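Local structure of Serine/threonine-protein kinase Tel1 (Chaetomium thermophilum, 6SKY) at residues Ser1940-Arg1945 against Leu1956-Ala1961; Tyr1429-Leu1434 against Gln1456-Arg1461; Leu2383-Ser2388 against Arg2425-Leu2430; Tyr2040-Ser2045 against Ala2088-Leu2093; Ser2931-Ala2934 against Gly2939-Ala2942. The protein phosphorylates serine and threonine residues of proteins with ATP and probably acts as a DNA damage sensor that switches on checkpoint signalling. All blocks are in the same frame, centred on the assembly; numbering follows the deposited sequence.

Interaction 1: residues Ser1940-Arg1945 against Leu1956-Ala1961; sequences STVLAR and LAFRGA
Leu1943 packs on Phe1958 and Arg1959, CD1 nearest the first and CD2 nearest the second, and forms the centre of a buried crossing of two helices. The local axes approach to 9.9 Å with 133° between their directions. With CG anti to the backbone N (chi1 -176°), the leucine carries its branch end to the other helix. Its CD1 lies 3.6 Å from Phe1958 CB, so the phenylalanine is met at the root of its side chain, and the two groups slide past each other in opposite directions. The other branch, CD2, sits over one face of the Arg1959 guanidinium, toward its rim, 3.4 Å from Arg1959 NE. Here the side chains cross at about a right angle. A bend at chi2 of Arg1959 (-51°) carries its chain across the end of the leucine, and its NH2 forms a salt bridge with Asp1977. Val1942 adds a looser touch, CG1 standing 4.5 Å from Phe1958 CE2. Helix 1974-1988 backs Arg1959 and Leu1956 through Leu1981, while Leu1939 and Leu1946 of helix 1939-1948 also touch Phe1958, whose ring meets His2217 and Leu2182 of the second subunit, placing this helix pair at the dimer contact.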
# COMPACT_ATOMS: atom_id res chain seq x y z
N SER A 1940 -20.81 -5.07 7.98
CA SER A 1940 -21.01 -4.52 9.32
C SER A 1940 -20.00 -5.09 10.30
O SER A 1940 -19.47 -4.36 11.14
CB SER A 1940 -22.43 -4.82 9.79
OG SER A 1940 -22.57 -6.18 10.15
N THR A 1941 -19.72 -6.39 10.22
CA THR A 1941 -18.78 -7.00 11.14
C THR A 1941 -17.36 -6.53 10.88
O THR A 1941 -16.59 -6.32 11.81
CB THR A 1941 -18.89 -8.52 11.05
OG1 THR A 1941 -20.08 -8.95 11.72
CG2 THR A 1941 -17.70 -9.19 11.68
N VAL A 1942 -17.01 -6.33 9.61
CA VAL A 1942 -15.72 -5.75 9.29
C VAL A 1942 -15.63 -4.33 9.84
O VAL A 1942 -14.58 -3.90 10.32
CB VAL A 1942 -15.47 -5.79 7.78
CG1 VAL A 1942 -14.16 -5.13 7.43
CG2 VAL A 1942 -15.49 -7.20 7.30
N LEU A 1943 -16.73 -3.59 9.79
CA LEU A 1943 -16.73 -2.25 10.36
C LEU A 1943 -16.57 -2.29 11.88
O LEU A 1943 -15.86 -1.46 12.46
CB LEU A 1943 -18.01 -1.52 9.97
CG LEU A 1943 -18.16 -0.07 10.40
CD1 LEU A 1943 -16.91 0.71 10.08
CD2 LEU A 1943 -19.36 0.51 9.69
N ALA A 1944 -17.22 -3.25 12.53
CA ALA A 1944 -17.06 -3.42 13.97
C ALA A 1944 -15.62 -3.72 14.34
O ALA A 1944 -15.08 -3.17 15.30
CB ALA A 1944 -17.98 -4.52 14.48
N ARG A 1945 -14.97 -4.59 13.57
CA ARG A 1945 -13.57 -4.89 13.84
C ARG A 1945 -12.67 -3.69 13.56
O ARG A 1945 -11.67 -3.49 14.26
CB ARG A 1945 -13.11 -6.08 13.00
CG ARG A 1945 -11.64 -6.36 13.13
CD ARG A 1945 -11.18 -7.42 12.17
NE ARG A 1945 -11.33 -7.01 10.78
CZ ARG A 1945 -10.54 -6.14 10.16
NH1 ARG A 1945 -10.75 -5.84 8.89
NH2 ARG A 1945 -9.55 -5.55 10.82
N LEU A 1956 -13.46 5.15 8.25
CA LEU A 1956 -14.18 6.30 7.73
C LEU A 1956 -14.87 5.96 6.42
O LEU A 1956 -15.98 6.42 6.16
CB LEU A 1956 -13.23 7.47 7.54
CG LEU A 1956 -13.74 8.69 6.78
CD1 LEU A 1956 -14.92 9.29 7.48
CD2 LEU A 1956 -12.64 9.71 6.66
N ALA A 1957 -14.26 5.11 5.59
CA ALA A 1957 -14.89 4.69 4.35
C ALA A 1957 -16.18 3.92 4.60
O ALA A 1957 -17.25 4.28 4.09
CB ALA A 1957 -13.91 3.83 3.55
N PHE A 1958 -16.10 2.85 5.40
CA PHE A 1958 -17.26 2.02 5.66
C PHE A 1958 -18.34 2.79 6.42
O PHE A 1958 -19.54 2.62 6.16
CB PHE A 1958 -16.85 0.78 6.44
CG PHE A 1958 -16.05 -0.20 5.65
CD1 PHE A 1958 -14.72 0.03 5.38
CD2 PHE A 1958 -16.62 -1.35 5.17
CE1 PHE A 1958 -13.99 -0.87 4.65
CE2 PHE A 1958 -15.88 -2.25 4.45
CZ PHE A 1958 -14.57 -2.00 4.19
N ARG A 1959 -17.93 3.65 7.36
CA ARG A 1959 -18.90 4.43 8.10
C ARG A 1959 -19.57 5.47 7.22
O ARG A 1959 -20.77 5.71 7.36
CB ARG A 1959 -18.24 5.11 9.29
CG ARG A 1959 -18.41 4.38 10.57
CD ARG A 1959 -19.85 4.04 10.83
NE ARG A 1959 -19.95 3.07 11.90
CZ ARG A 1959 -21.08 2.50 12.29
NH1 ARG A 1959 -21.07 1.62 13.28
NH2 ARG A 1959 -22.21 2.81 11.69
N GLY A 1960 -18.82 6.13 6.34
CA GLY A 1960 -19.44 7.06 5.42
C GLY A 1960 -20.44 6.39 4.50
O GLY A 1960 -21.49 6.94 4.21
N ALA A 1961 -20.13 5.18 4.04
CA ALA A 1961 -21.08 4.46 3.21
C ALA A 1961 -22.36 4.14 3.98
O ALA A 1961 -23.47 4.38 3.50
CB ALA A 1961 -20.45 3.19 2.66

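Interaction 2: residues Tyr1429-Leu1434 against Gln1456-Arg1461; sequences YPLEML and QYLIKR
Leu1431 and Leu1458 mark the closest backbone approach of two helical segments, their CA atoms 7.3 Å apart. The contact is wholly apolar and small: three leucines carry it, and no hydrogen bond crosses between the segments. Leu1458, which has the most surface buried, points its CB toward the other helix and fits between Leu1431 and Leu1434, one turn apart on the facing helix. Its two ends are used differently. Leu1458 CB takes the methyl Leu1431 CD1 at 4.0 Å, while the methyl Leu1458 CD1 reaches Leu1434 CB, also at 4.0 Å. The remaining methyl of Leu1458, CD2, lies 4.2 Å from Leu1431 CD1, so this one branch of Leu1431 touches both the root and the end of its partner. These two side chains run alongside in opposite senses. Leu1431 begins at an angle to the partner helix, and its CG placed anti to the backbone N (chi1 178°) swings the branch end over to it. Leu1434, an exposed residue, touches through its CB. The pairing joins helices 1429-1441 and 1448-1461, the first two modelled helices of the chain, at the surface of the alpha solenoid. Leu1435 and Leu1438 of helix 1429-1441 extend the leucine layer around Leu1458, and Tyr1465 of helix 1463-1466 rests on Leu1431. Ile1459, next to Leu1458, packs on helix 1502-1521 (Trp1514, Phe1515, Tyr1518) and also touches Leu1435.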
# COMPACT_ATOMS: atom_id res chain seq x y z
N TYR A 1429 1.53 -9.77 76.53
CA TYR A 1429 0.37 -9.19 75.88
C TYR A 1429 -0.47 -8.32 76.81
O TYR A 1429 -1.08 -7.36 76.33
CB TYR A 1429 -0.50 -10.29 75.25
CG TYR A 1429 -1.78 -9.75 74.65
CD1 TYR A 1429 -1.77 -9.00 73.49
CD2 TYR A 1429 -3.00 -9.97 75.27
CE1 TYR A 1429 -2.93 -8.49 72.96
CE2 TYR A 1429 -4.17 -9.47 74.74
CZ TYR A 1429 -4.12 -8.73 73.59
OH TYR A 1429 -5.28 -8.22 73.06
N PRO A 1430 -0.60 -8.63 78.11
CA PRO A 1430 -1.34 -7.70 78.98
C PRO A 1430 -0.80 -6.29 78.97
O PRO A 1430 -1.57 -5.33 79.03
CB PRO A 1430 -1.20 -8.35 80.36
CG PRO A 1430 -1.08 -9.77 80.08
CD PRO A 1430 -0.27 -9.88 78.83
N LEU A 1431 0.52 -6.14 78.88
CA LEU A 1431 1.12 -4.81 78.76
C LEU A 1431 0.61 -4.09 77.53
O LEU A 1431 0.17 -2.93 77.61
CB LEU A 1431 2.64 -4.95 78.71
CG LEU A 1431 3.45 -3.67 78.55
CD1 LEU A 1431 3.17 -2.74 79.71
CD2 LEU A 1431 4.93 -3.99 78.48
N GLU A 1432 0.66 -4.75 76.38
CA GLU A 1432 0.21 -4.14 75.13
C GLU A 1432 -1.26 -3.79 75.20
O GLU A 1432 -1.67 -2.70 74.78
CB GLU A 1432 0.47 -5.09 73.97
CG GLU A 1432 1.89 -5.58 73.88
CD GLU A 1432 2.06 -6.65 72.83
OE1 GLU A 1432 1.06 -7.05 72.20
OE2 GLU A 1432 3.21 -7.11 72.62
N MET A 1433 -2.08 -4.70 75.73
CA MET A 1433 -3.51 -4.43 75.83
C MET A 1433 -3.78 -3.23 76.72
O MET A 1433 -4.59 -2.36 76.37
CB MET A 1433 -4.23 -5.66 76.37
CG MET A 1433 -5.66 -5.39 76.74
SD MET A 1433 -6.13 -6.10 78.32
CE MET A 1433 -7.71 -5.32 78.55
N LEU A 1434 -3.11 -3.16 77.87
CA LEU A 1434 -3.36 -2.07 78.80
C LEU A 1434 -2.93 -0.73 78.21
O LEU A 1434 -3.66 0.26 78.31
CB LEU A 1434 -2.63 -2.33 80.12
CG LEU A 1434 -3.31 -3.32 81.06
CD1 LEU A 1434 -2.42 -3.65 82.23
CD2 LEU A 1434 -4.62 -2.74 81.54
N GLN A 1456 2.73 6.15 82.34
CA GLN A 1456 4.11 6.34 82.75
C GLN A 1456 4.63 5.12 83.49
O GLN A 1456 5.73 4.63 83.20
CB GLN A 1456 4.24 7.58 83.64
CG GLN A 1456 4.04 8.90 82.96
CD GLN A 1456 4.79 10.01 83.65
OE1 GLN A 1456 5.88 9.79 84.19
NE2 GLN A 1456 4.22 11.21 83.65
N TYR A 1457 3.85 4.62 84.45
CA TYR A 1457 4.31 3.49 85.24
C TYR A 1457 4.54 2.27 84.36
O TYR A 1457 5.56 1.58 84.51
CB TYR A 1457 3.31 3.16 86.34
CG TYR A 1457 3.68 1.92 87.12
CD1 TYR A 1457 4.65 1.95 88.11
CD2 TYR A 1457 3.07 0.70 86.84
CE1 TYR A 1457 5.00 0.82 88.80
CE2 TYR A 1457 3.42 -0.44 87.53
CZ TYR A 1457 4.38 -0.37 88.51
OH TYR A 1457 4.71 -1.51 89.20
N LEU A 1458 3.61 1.98 83.45
CA LEU A 1458 3.72 0.79 82.62
C LEU A 1458 4.91 0.89 81.67
O LEU A 1458 5.68 -0.06 81.53
CB LEU A 1458 2.43 0.57 81.85
CG LEU A 1458 1.25 0.12 82.70
CD1 LEU A 1458 -0.03 0.17 81.90
CD2 LEU A 1458 1.50 -1.27 83.23
N ILE A 1459 5.07 2.04 81.00
CA ILE A 1459 6.20 2.18 80.09
C ILE A 1459 7.52 2.09 80.86
O ILE A 1459 8.50 1.53 80.37
CB ILE A 1459 6.11 3.50 79.30
CG1 ILE A 1459 4.79 3.57 78.54
CG2 ILE A 1459 7.25 3.60 78.32
CD1 ILE A 1459 4.61 4.85 77.78
N LYS A 1460 7.55 2.64 82.08
CA LYS A 1460 8.78 2.63 82.85
C LYS A 1460 9.12 1.23 83.34
O LYS A 1460 10.29 0.82 83.29
CB LYS A 1460 8.65 3.59 84.03
CG LYS A 1460 9.94 4.25 84.46
CD LYS A 1460 9.66 5.43 85.37
CE LYS A 1460 10.90 6.25 85.62
NZ LYS A 1460 10.63 7.43 86.47
N ARG A 1461 8.12 0.47 83.78
CA ARG A 1461 8.37 -0.85 84.35
C ARG A 1461 8.57 -1.92 83.29
O ARG A 1461 9.34 -2.86 83.51
CB ARG A 1461 7.22 -1.25 85.28
CG ARG A 1461 7.41 -0.83 86.73
CD ARG A 1461 8.55 -1.58 87.39
NE ARG A 1461 8.28 -1.86 88.80
CZ ARG A 1461 8.81 -1.19 89.81
NH1 ARG A 1461 8.50 -1.52 91.06
NH2 ARG A 1461 9.67 -0.20 89.59

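Interaction 3: residues Leu2383-Ser2388 against Arg2425-Leu2430; sequences LSLAAS and RKFALL
Lys2426 and Leu2385 share most of this contact, in which a loop lies against the C-terminal end of a long helix. The polar part belongs to the lysine. Its chain, bent at chi2 (-84°), lays CE 3.4 Å from the carbonyl Leu2385 O and brings Lys2426 NZ to Ser2388 O, with which it makes a weak hydrogen bond of 3.3 Å. Two carbonyls at the helix end thus face the ammonium end of the chain, an arrangement that would suit its positive charge. The stronger partner of NZ is Asp2392, by a salt bridge, with Asp2389 a longer and weaker ion pair. The apolar part is built on Leu2385, which points toward the loop. Its CD1 approaches the Phe2427 ring obliquely, 4.4 Å from Phe2427 CZ, and its CD2 lies 4.5 Å from Lys2426 CD, part of the lysine's aliphatic stem. Phe2427 also opens a type I turn closed by the bond from Leu2430 N to Phe2427 O. Within the FAT region the contact ties the end of helix 2348-2387 to the loop before helix 2431-2434; Met2399 of helix 2394-2404 and Leu2452 and Ile2456 of helix 2444-2459 pack on Phe2427.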
# COMPACT_ATOMS: atom_id res chain seq x y z
N LEU A 2383 35.79 4.38 11.40
CA LEU A 2383 35.56 5.68 12.02
C LEU A 2383 34.18 5.76 12.65
O LEU A 2383 34.01 6.39 13.69
CB LEU A 2383 35.74 6.79 11.00
CG LEU A 2383 37.16 7.08 10.54
CD1 LEU A 2383 37.13 8.16 9.50
CD2 LEU A 2383 38.01 7.50 11.70
N SER A 2384 33.18 5.14 12.03
CA SER A 2384 31.84 5.17 12.58
C SER A 2384 31.72 4.35 13.85
O SER A 2384 30.93 4.69 14.73
CB SER A 2384 30.84 4.66 11.56
OG SER A 2384 29.79 3.99 12.19
N LEU A 2385 32.47 3.25 13.96
CA LEU A 2385 32.45 2.48 15.20
C LEU A 2385 33.10 3.24 16.34
O LEU A 2385 32.68 3.10 17.49
CB LEU A 2385 33.15 1.15 15.01
CG LEU A 2385 32.38 0.08 14.25
CD1 LEU A 2385 33.28 -1.09 13.97
CD2 LEU A 2385 31.20 -0.35 15.07
N ALA A 2386 34.11 4.04 16.05
CA ALA A 2386 34.85 4.76 17.07
C ALA A 2386 34.18 6.04 17.53
O ALA A 2386 34.66 6.66 18.47
CB ALA A 2386 36.25 5.09 16.56
N ALA A 2387 33.09 6.45 16.89
CA ALA A 2387 32.48 7.75 17.14
C ALA A 2387 31.27 7.68 18.05
O ALA A 2387 31.19 8.42 19.02
CB ALA A 2387 32.10 8.41 15.81
N SER A 2388 30.31 6.81 17.76
CA SER A 2388 29.10 6.73 18.55
C SER A 2388 28.67 5.28 18.70
O SER A 2388 29.28 4.37 18.14
CB SER A 2388 27.97 7.56 17.91
OG SER A 2388 27.50 6.94 16.73
N ARG A 2425 35.07 -3.29 23.07
CA ARG A 2425 33.77 -3.84 23.43
C ARG A 2425 32.86 -4.01 22.23
O ARG A 2425 31.81 -4.64 22.35
CB ARG A 2425 33.09 -2.97 24.47
CG ARG A 2425 32.68 -1.63 23.95
CD ARG A 2425 31.91 -0.85 24.97
NE ARG A 2425 31.27 0.32 24.38
CZ ARG A 2425 31.85 1.51 24.29
NH1 ARG A 2425 31.20 2.52 23.74
NH2 ARG A 2425 33.08 1.69 24.74
N LYS A 2426 33.23 -3.45 21.08
CA LYS A 2426 32.45 -3.63 19.86
C LYS A 2426 32.72 -4.99 19.23
O LYS A 2426 31.85 -5.53 18.54
CB LYS A 2426 32.77 -2.53 18.86
CG LYS A 2426 32.82 -1.15 19.45
CD LYS A 2426 31.46 -0.55 19.55
CE LYS A 2426 31.58 0.93 19.81
NZ LYS A 2426 30.28 1.61 19.68
N PHE A 2427 33.90 -5.54 19.45
CA PHE A 2427 34.28 -6.84 18.91
C PHE A 2427 34.17 -7.96 19.93
O PHE A 2427 34.49 -9.10 19.61
CB PHE A 2427 35.71 -6.80 18.38
CG PHE A 2427 35.97 -5.68 17.44
CD1 PHE A 2427 35.53 -5.75 16.14
CD2 PHE A 2427 36.67 -4.57 17.85
CE1 PHE A 2427 35.77 -4.72 15.27
CE2 PHE A 2427 36.91 -3.55 16.98
CZ PHE A 2427 36.47 -3.62 15.69
N ALA A 2428 33.74 -7.66 21.16
CA ALA A 2428 33.85 -8.63 22.23
C ALA A 2428 32.97 -9.84 22.01
O ALA A 2428 33.32 -10.95 22.44
CB ALA A 2428 33.51 -7.98 23.56
N LEU A 2429 31.83 -9.67 21.34
CA LEU A 2429 30.92 -10.78 21.09
C LEU A 2429 31.22 -11.52 19.79
O LEU A 2429 30.48 -12.45 19.45
CB LEU A 2429 29.47 -10.29 21.05
CG LEU A 2429 28.81 -9.91 22.38
CD1 LEU A 2429 27.35 -9.58 22.16
CD2 LEU A 2429 28.95 -11.03 23.39
N LEU A 2430 32.27 -11.15 19.07
CA LEU A 2430 32.67 -11.82 17.84
C LEU A 2430 33.97 -12.59 18.02
O LEU A 2430 34.80 -12.63 17.12
CB LEU A 2430 32.83 -10.83 16.70
CG LEU A 2430 31.91 -9.62 16.59
CD1 LEU A 2430 32.28 -8.87 15.34
CD2 LEU A 2430 30.47 -10.05 16.56

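Interaction 4: residues Tyr2040-Ser2045 against Ala2088-Leu2093; sequences YKAYQS and AALTEL
Ala2042 and Tyr2043 meet Leu2090 and Leu2093 in the buried interior of the FAT domain, an alpha solenoid of TPR-like character. The two helices run nearly parallel, 20° between their local directions, with the axes 11.1 Å apart at closest; this is the relation expected of solenoid helices separated in sequence by one intervening helix, here 2052-2070. In the first shell every contact is apolar. The small Ala2042 lies opposite two leucine methyls one turn apart: its CB is 3.8 Å from Leu2090 CD2 and 4.0 Å from Leu2093 CD2. Leu2093 spans the gap because its CG stands anti to the backbone N (chi1 177°), which sends the branch toward the facing helix, whereas the Leu2090 side chain leaves at an angle and only its end turns in. Tyr2043 likewise starts off to one side, and its ring then runs alongside Leu2093, the two side chains sliding past each other in opposite directions with an oblique approach of methyl to ring. Further out, helix 2052-2070 supports both leucines, Leu2063 against Leu2090 and Val2059 against Leu2093. Helix 2124-2143 closes another side: Cys2133 touches Tyr2043 and Ala2089, and Thr2137 packs on Leu2093. Thr2137 OG1 also hydrogen-bonds with Tyr2043 OH, which holds the far end of the ring and satisfies that hydroxyl. Along the same ring, Tyr2043 CE1 sits 3.8 Å from Leu2093 CD2 and 4.1 Å from Leu2093 CD1, touching both methyls of the leucine.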
# COMPACT_ATOMS: atom_id res chain seq x y z
N TYR A 2040 -10.52 20.31 29.85
CA TYR A 2040 -11.07 21.48 29.20
C TYR A 2040 -11.31 22.60 30.19
O TYR A 2040 -11.04 23.76 29.89
CB TYR A 2040 -12.37 21.13 28.50
CG TYR A 2040 -12.97 22.29 27.77
CD1 TYR A 2040 -12.41 22.74 26.59
CD2 TYR A 2040 -14.09 22.94 28.25
CE1 TYR A 2040 -12.94 23.79 25.93
CE2 TYR A 2040 -14.62 23.99 27.58
CZ TYR A 2040 -14.04 24.41 26.42
OH TYR A 2040 -14.56 25.46 25.73
N LYS A 2041 -11.85 22.28 31.37
CA LYS A 2041 -12.11 23.32 32.35
C LYS A 2041 -10.81 23.95 32.83
O LYS A 2041 -10.75 25.16 33.03
CB LYS A 2041 -12.90 22.76 33.53
CG LYS A 2041 -14.30 22.37 33.16
CD LYS A 2041 -15.23 22.52 34.33
CE LYS A 2041 -14.94 21.51 35.40
NZ LYS A 2041 -15.57 20.21 35.09
N ALA A 2042 -9.77 23.15 33.00
CA ALA A 2042 -8.47 23.72 33.37
C ALA A 2042 -7.96 24.69 32.31
O ALA A 2042 -7.53 25.81 32.62
CB ALA A 2042 -7.46 22.62 33.62
N TYR A 2043 -8.01 24.30 31.03
CA TYR A 2043 -7.48 25.20 30.00
C TYR A 2043 -8.37 26.41 29.79
O TYR A 2043 -7.87 27.50 29.49
CB TYR A 2043 -7.29 24.46 28.68
CG TYR A 2043 -6.15 23.50 28.72
CD1 TYR A 2043 -4.87 23.93 28.96
CD2 TYR A 2043 -6.36 22.15 28.53
CE1 TYR A 2043 -3.84 23.05 29.02
CE2 TYR A 2043 -5.32 21.27 28.57
CZ TYR A 2043 -4.07 21.72 28.82
OH TYR A 2043 -3.04 20.83 28.87
N GLN A 2044 -9.69 26.25 29.91
CA GLN A 2044 -10.60 27.38 29.83
C GLN A 2044 -10.31 28.39 30.93
O GLN A 2044 -10.20 29.59 30.68
CB GLN A 2044 -12.03 26.88 29.91
CG GLN A 2044 -13.06 27.96 29.90
CD GLN A 2044 -14.45 27.40 29.93
OE1 GLN A 2044 -14.79 26.60 30.78
NE2 GLN A 2044 -15.26 27.81 28.98
N SER A 2045 -10.19 27.91 32.17
CA SER A 2045 -9.81 28.80 33.25
C SER A 2045 -8.49 29.48 32.96
O SER A 2045 -8.28 30.63 33.35
CB SER A 2045 -9.71 28.03 34.55
OG SER A 2045 -8.95 28.75 35.48
N ALA A 2088 -1.84 13.09 34.32
CA ALA A 2088 -0.53 13.46 33.78
C ALA A 2088 -0.57 14.80 33.06
O ALA A 2088 0.35 15.62 33.18
CB ALA A 2088 -0.02 12.37 32.85
N ALA A 2089 -1.64 15.05 32.30
CA ALA A 2089 -1.81 16.33 31.62
C ALA A 2089 -1.92 17.48 32.60
O ALA A 2089 -1.29 18.53 32.43
CB ALA A 2089 -3.04 16.27 30.72
N LEU A 2090 -2.75 17.32 33.64
CA LEU A 2090 -2.88 18.37 34.64
C LEU A 2090 -1.57 18.61 35.37
O LEU A 2090 -1.27 19.75 35.73
CB LEU A 2090 -3.99 18.03 35.63
CG LEU A 2090 -5.42 18.06 35.12
CD1 LEU A 2090 -6.31 17.33 36.07
CD2 LEU A 2090 -5.88 19.47 34.98
N THR A 2091 -0.78 17.57 35.57
CA THR A 2091 0.51 17.75 36.24
C THR A 2091 1.50 18.51 35.37
O THR A 2091 2.24 19.36 35.87
CB THR A 2091 1.07 16.40 36.66
OG1 THR A 2091 0.14 15.77 37.54
CG2 THR A 2091 2.35 16.56 37.38
N GLU A 2092 1.53 18.24 34.06
CA GLU A 2092 2.43 19.01 33.20
C GLU A 2092 1.99 20.46 33.08
O GLU A 2092 2.83 21.37 33.06
CB GLU A 2092 2.51 18.37 31.81
CG GLU A 2092 3.27 17.05 31.79
CD GLU A 2092 3.22 16.34 30.44
OE1 GLU A 2092 2.18 16.43 29.76
OE2 GLU A 2092 4.23 15.70 30.06
N LEU A 2093 0.68 20.70 33.01
CA LEU A 2093 0.17 22.06 33.07
C LEU A 2093 0.64 22.77 34.33
O LEU A 2093 1.16 23.89 34.27
CB LEU A 2093 -1.35 22.04 32.99
CG LEU A 2093 -2.12 23.34 33.11
CD1 LEU A 2093 -1.56 24.37 32.19
CD2 LEU A 2093 -3.56 23.10 32.78

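Interaction 5: residues Ser2931-Ala2934 against Gly2939-Ala2942; sequences SNLA and GWAA
Leu2933 and Trp2940 are brought together by different first torsions: the leucine CG stands anti to its carbonyl carbon (chi1 -67°), while the indole extends roughly anti to the backbone N (chi1 -155°) from a CB that already points toward the helix. Leu2933 leaves its own backbone at an angle, and its branch end then comes nearer to the returning chain. The methyl Leu2933 CD2 reaches the benzene part of the indole, 4.3 Å from Trp2940 CZ3, in an oblique approach. Two residues later Ala2942 turns its methyl inward, where the backbones come closest, with 6.0 Å between the CA atoms of Leu2933 and Ala2942. Ala2942 CB lies 3.6 Å from the carbonyl Leu2933 O and 4.3 Å from Leu2933 CB, so the alanine touches both backbone and side chain of the same leucine. In these contacts the end of the FATC domain folds back on its last short helix, 2930-2933, an arrangement that sets the C-terminal end of this PIKK-family kinase against the kinase domain. On one side Tyr2710 of helix 2703-2714 packs against Leu2933 and Ala2934, and its OH makes a weak hydrogen bond with Ala2942 O. The indole is gripped from the kinase side as well: Arg2799 forms a cation-pi interaction with it, and Glu2794, Val2796 and Thr2801 touch it. From there the side chain of Trp2940 is about 10 Å from the bound ATP analogue and about 11 Å from the side chain of Asp2779, a magnesium ligand.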
# COMPACT_ATOMS: atom_id res chain seq x y z
N SER A 2931 -1.21 -35.68 7.72
CA SER A 2931 -0.40 -36.44 6.80
C SER A 2931 1.08 -36.09 6.90
O SER A 2931 1.91 -36.83 6.37
CB SER A 2931 -0.88 -36.21 5.37
OG SER A 2931 -0.55 -34.92 4.92
N ASN A 2932 1.42 -34.98 7.54
CA ASN A 2932 2.81 -34.65 7.81
C ASN A 2932 3.26 -35.13 9.18
O ASN A 2932 4.42 -35.50 9.35
CB ASN A 2932 3.04 -33.15 7.74
CG ASN A 2932 2.83 -32.60 6.37
OD1 ASN A 2932 2.43 -33.32 5.46
ND2 ASN A 2932 3.10 -31.32 6.20
N LEU A 2933 2.36 -35.13 10.15
CA LEU A 2933 2.69 -35.57 11.49
C LEU A 2933 2.70 -37.08 11.62
O LEU A 2933 3.29 -37.59 12.57
CB LEU A 2933 1.70 -34.98 12.49
CG LEU A 2933 1.72 -33.47 12.70
CD1 LEU A 2933 0.62 -33.08 13.62
CD2 LEU A 2933 3.03 -33.03 13.27
N ALA A 2934 2.08 -37.80 10.70
CA ALA A 2934 2.00 -39.24 10.81
C ALA A 2934 3.27 -39.94 10.35
O ALA A 2934 3.49 -41.09 10.72
CB ALA A 2934 0.82 -39.77 10.02
N GLY A 2939 10.33 -40.88 18.06
CA GLY A 2939 10.89 -40.16 19.18
C GLY A 2939 10.55 -38.69 19.20
O GLY A 2939 10.62 -38.06 20.25
N TRP A 2940 10.21 -38.14 18.05
CA TRP A 2940 9.57 -36.84 17.88
C TRP A 2940 8.10 -37.07 18.19
O TRP A 2940 7.33 -37.43 17.31
CB TRP A 2940 9.76 -36.35 16.46
CG TRP A 2940 9.73 -34.89 16.19
CD1 TRP A 2940 10.79 -34.09 15.96
CD2 TRP A 2940 8.57 -34.06 16.05
NE1 TRP A 2940 10.38 -32.82 15.70
CE2 TRP A 2940 9.02 -32.78 15.75
CE3 TRP A 2940 7.20 -34.29 16.16
CZ2 TRP A 2940 8.15 -31.72 15.57
CZ3 TRP A 2940 6.35 -33.24 15.97
CH2 TRP A 2940 6.82 -31.97 15.68
N ALA A 2941 7.71 -36.90 19.45
CA ALA A 2941 6.40 -37.39 19.84
C ALA A 2941 5.29 -36.55 19.24
O ALA A 2941 4.86 -35.56 19.84
CB ALA A 2941 6.28 -37.40 21.36
N ALA A 2942 4.81 -36.94 18.07
CA ALA A 2942 3.82 -36.13 17.38
C ALA A 2942 2.41 -36.39 17.89
O ALA A 2942 1.56 -35.49 17.83
CB ALA A 2942 3.88 -36.38 15.88

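The five contacts follow one another along the chain and none touches another. Interactions 1, 3 and 4 all fall in the FAT region: interactions 1 and 4 are the nearest pair, with centres 34 Å apart, and interaction 3 lies 51 and 46 Å from them. Interaction 2, far out on the solenoid, has its centre 53 Å from that of interaction 4 and 75 Å from that of interaction 5. Interaction 5 is the one close to the active site, the Trp2940 side chain about 10 Å from the nucleotide and about 12 Å from the magnesium ion; its centre is about 44 Å from that of interaction 1 and about 46 Å from that of interaction 3. Interaction 1 alone meets the second subunit.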